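Local coordinates for protein metallo-carboxypeptidase (Pseudomonas aeruginosa, PDB 4A39) that probably removes C-terminal residues from peptides or proteins as a zinc-dependent carboxypeptidase of the M14 family, and may bind tubulin, at residues Q178-E183 with N229-A234. Residues are numbered along the deposited sequence; the frame is centred on the assembly and turned at random.
Sequences QQHPGE and NLRTNA. With ZN (zinc ion), chain C; GEM ((2-guanidinoethylmercapto)succinic acid), chain D.
Zinc is held here by the HxxE motif of M14 carboxypeptidases, in the loop between strand 171-177 and helix 185-196: His-180 ND1 binds at 2.1 Å, both carboxylate oxygens of Glu-183 clasp the metal, and His-273 and inhibitor atom GEM O13 complete the site. A type I turn from His-180 to Glu-183 brings both ligands to the same ion. From 229-234, Arg-231 swings its side chain alongside the histidine, CG anti to the backbone N (chi1 -167°) and the chain bent about CB-CG. Its guanidinium lies flat over one imidazole face, planes 17° apart, with His-180 NE2 3.1 Å from Arg-231 CZ; CD adds a CH-pi contact to the same ring. The guanidinium also grips the inhibitor: Arg-231 NH2 gives GEM O15 a nearly straight 2.7 Å bond, and NH1 reaches the zinc-bound O13 at 3.0 Å. Asp-238 ties the stack together, accepting from His-180 NE2 and salt-bridging Arg-231 NE. The backbones are joined by a hydrogen bond from Gly-182 N to Leu-230 O (2.9 Å), the donor above the carbonyl plane, while Pro-181 CG packs 3.5 Å from Asn-229 CB. Water 1 bridges Gln-179 O and Arg-231 O. Because Arg-231 NH1 and zinc both meet GEM O13, the arginine probably stabilises negative charge there, consistent with the M14 arginine that polarises the scissile carbonyl and steadies the oxyanion.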
loop_
_atom_site.group_PDB
_atom_site.type_symbol
_atom_site.label_atom_id
_atom_site.label_comp_id
_atom_site.label_asym_id
_atom_site.label_seq_id
_atom_site.Cartn_x
_atom_site.Cartn_y
_atom_site.Cartn_z
ATOM N N GLN A 178 -0.136 1.176 -4.191
ATOM C CA GLN A 178 -1.440 1.689 -3.796
ATOM C C GLN A 178 -2.536 1.819 -4.848
ATOM O O GLN A 178 -3.179 2.865 -4.955
ATOM C CB GLN A 178 -1.252 3.030 -3.059
ATOM C CG GLN A 178 -2.073 3.145 -1.763
ATOM C CD GLN A 178 -1.656 4.325 -0.895
ATOM O OE1 GLN A 178 -0.474 4.518 -0.628
ATOM N NE2 GLN A 178 -2.632 5.112 -0.436
ATOM N N GLN A 179 -2.750 0.762 -5.627
ATOM C CA GLN A 179 -3.837 0.773 -6.604
ATOM C C GLN A 179 -5.137 0.924 -5.815
ATOM O O GLN A 179 -6.109 1.502 -6.298
ATOM C CB GLN A 179 -3.888 -0.529 -7.391
ATOM C CG GLN A 179 -2.845 -0.665 -8.471
ATOM C CD GLN A 179 -3.153 -1.845 -9.360
ATOM O OE1 GLN A 179 -4.027 -1.768 -10.231
ATOM N NE2 GLN A 179 -2.466 -2.959 -9.128
ATOM N N HIS A 180 -5.155 0.367 -4.607
ATOM C CA HIS A 180 -6.312 0.474 -3.719
ATOM C C HIS A 180 -5.930 1.601 -2.762
ATOM O O HIS A 180 -5.021 1.453 -1.944
ATOM C CB HIS A 180 -6.526 -0.854 -2.993
ATOM C CG HIS A 180 -6.929 -1.966 -3.912
ATOM N ND1 HIS A 180 -6.349 -3.216 -3.875
ATOM C CD2 HIS A 180 -7.849 -2.010 -4.905
ATOM C CE1 HIS A 180 -6.893 -3.981 -4.804
ATOM N NE2 HIS A 180 -7.806 -3.273 -5.444
ATOM N N PRO A 181 -6.632 2.745 -2.857
ATOM C CA PRO A 181 -6.384 3.938 -2.042
ATOM C C PRO A 181 -6.258 3.806 -0.534
ATOM O O PRO A 181 -5.483 4.538 0.084
ATOM C CB PRO A 181 -7.516 4.877 -2.457
ATOM C CG PRO A 181 -8.635 3.934 -2.749
ATOM C CD PRO A 181 -7.925 2.861 -3.559
ATOM N N GLY A 182 -7.004 2.882 0.062
ATOM C CA GLY A 182 -6.938 2.727 1.505
ATOM C C GLY A 182 -5.714 2.002 2.032
ATOM O O GLY A 182 -5.474 1.980 3.243
ATOM N N GLU A 183 -4.923 1.418 1.138
ATOM C CA GLU A 183 -3.744 0.659 1.554
ATOM C C GLU A 183 -2.503 1.539 1.618
ATOM O O GLU A 183 -1.520 1.327 0.909
ATOM C CB GLU A 183 -3.565 -0.533 0.601
ATOM C CG GLU A 183 -4.675 -1.575 0.784
ATOM C CD GLU A 183 -4.845 -2.516 -0.396
ATOM O OE1 GLU A 183 -3.856 -2.763 -1.120
ATOM O OE2 GLU A 183 -5.977 -3.021 -0.585
ATOM N N ASN A 229 -10.932 7.091 0.001
ATOM C CA ASN A 229 -11.556 5.869 -0.505
ATOM C C ASN A 229 -10.764 4.676 0.014
ATOM O O ASN A 229 -9.639 4.829 0.492
ATOM C CB ASN A 229 -11.485 5.805 -2.036
ATOM C CG ASN A 229 -12.682 6.428 -2.731
ATOM O OD1 ASN A 229 -12.796 6.341 -3.960
ATOM N ND2 ASN A 229 -13.573 7.049 -1.970
ATOM N N LEU A 230 -11.341 3.487 -0.120
ATOM C CA LEU A 230 -10.676 2.260 0.298
ATOM C C LEU A 230 -10.220 1.441 -0.901
ATOM O O LEU A 230 -9.047 1.080 -1.028
ATOM C CB LEU A 230 -11.624 1.366 1.112
ATOM C CG LEU A 230 -11.188 -0.111 1.149
ATOM C CD1 LEU A 230 -9.975 -0.267 2.066
ATOM C CD2 LEU A 230 -12.331 -0.993 1.624
ATOM N N ARG A 231 -11.170 1.197 -1.797
ATOM C CA ARG A 231 -10.968 0.302 -2.925
ATOM C C ARG A 231 -10.917 0.799 -4.364
ATOM O O ARG A 231 -10.118 0.300 -5.165
ATOM C CB ARG A 231 -12.068 -0.756 -2.837
ATOM C CG ARG A 231 -11.886 -1.969 -3.707
ATOM C CD ARG A 231 -10.901 -2.911 -3.074
ATOM N NE ARG A 231 -10.648 -4.050 -3.941
ATOM C CZ ARG A 231 -9.723 -4.973 -3.713
ATOM N NH1 ARG A 231 -8.953 -4.900 -2.631
ATOM N NH2 ARG A 231 -9.554 -5.958 -4.584
ATOM N N THR A 232 -11.765 1.761 -4.698
ATOM C CA THR A 232 -11.865 2.219 -6.079
ATOM C C THR A 232 -11.330 3.597 -6.441
ATOM O O THR A 232 -11.065 4.423 -5.570
ATOM C CB THR A 232 -13.336 2.145 -6.535
ATOM O OG1 THR A 232 -14.152 2.951 -5.671
ATOM C CG2 THR A 232 -13.833 0.704 -6.483
ATOM N N ASN A 233 -11.158 3.828 -7.742
ATOM C CA ASN A 233 -10.700 5.127 -8.211
ATOM C C ASN A 233 -11.944 6.008 -8.285
ATOM O O ASN A 233 -13.029 5.573 -7.885
ATOM C CB ASN A 233 -9.966 5.023 -9.570
ATOM C CG ASN A 233 -10.892 4.767 -10.762
ATOM O OD1 ASN A 233 -12.067 4.450 -10.617
ATOM N ND2 ASN A 233 -10.330 4.893 -11.966
ATOM N N ALA A 234 -11.797 7.233 -8.775
ATOM C CA ALA A 234 -12.921 8.164 -8.832
ATOM C C ALA A 234 -14.140 7.666 -9.595
ATOM O O ALA A 234 -15.268 7.969 -9.208
ATOM C CB ALA A 234 -12.463 9.509 -9.406
HETATM ZN ZN ZN C . -4.985 -4.050 -2.522
HETATM C C8 GEM D . -5.533 -8.491 -3.932
HETATM S S7 GEM D . -3.912 -8.022 -4.639
HETATM C C6 GEM D . -3.288 -9.661 -5.161
HETATM C C5 GEM D . -3.796 -10.835 -4.319
HETATM N N3 GEM D . -5.219 -11.083 -4.586
HETATM C C1 GEM D . -5.589 -12.226 -5.160
HETATM N N4 GEM D . -4.664 -13.123 -5.494
HETATM N N2 GEM D . -6.871 -12.475 -5.410
HETATM C C9 GEM D . -6.684 -7.773 -4.640
HETATM O O14 GEM D . -6.405 -7.073 -5.640
HETATM O O15 GEM D . -7.825 -7.941 -4.164
HETATM C C10 GEM D . -5.572 -8.219 -2.426
HETATM C C11 GEM D . -5.388 -6.733 -2.109
HETATM O O12 GEM D . -4.504 -6.427 -1.277
HETATM O O13 GEM D . -6.148 -5.934 -2.693
HETATM O O HOH W 1 -8.662 0.856 -7.307
HETATM O O HOH W 2 -7.688 6.590 1.677
HETATM O O HOH W 3 -8.823 -3.248 -0.015
#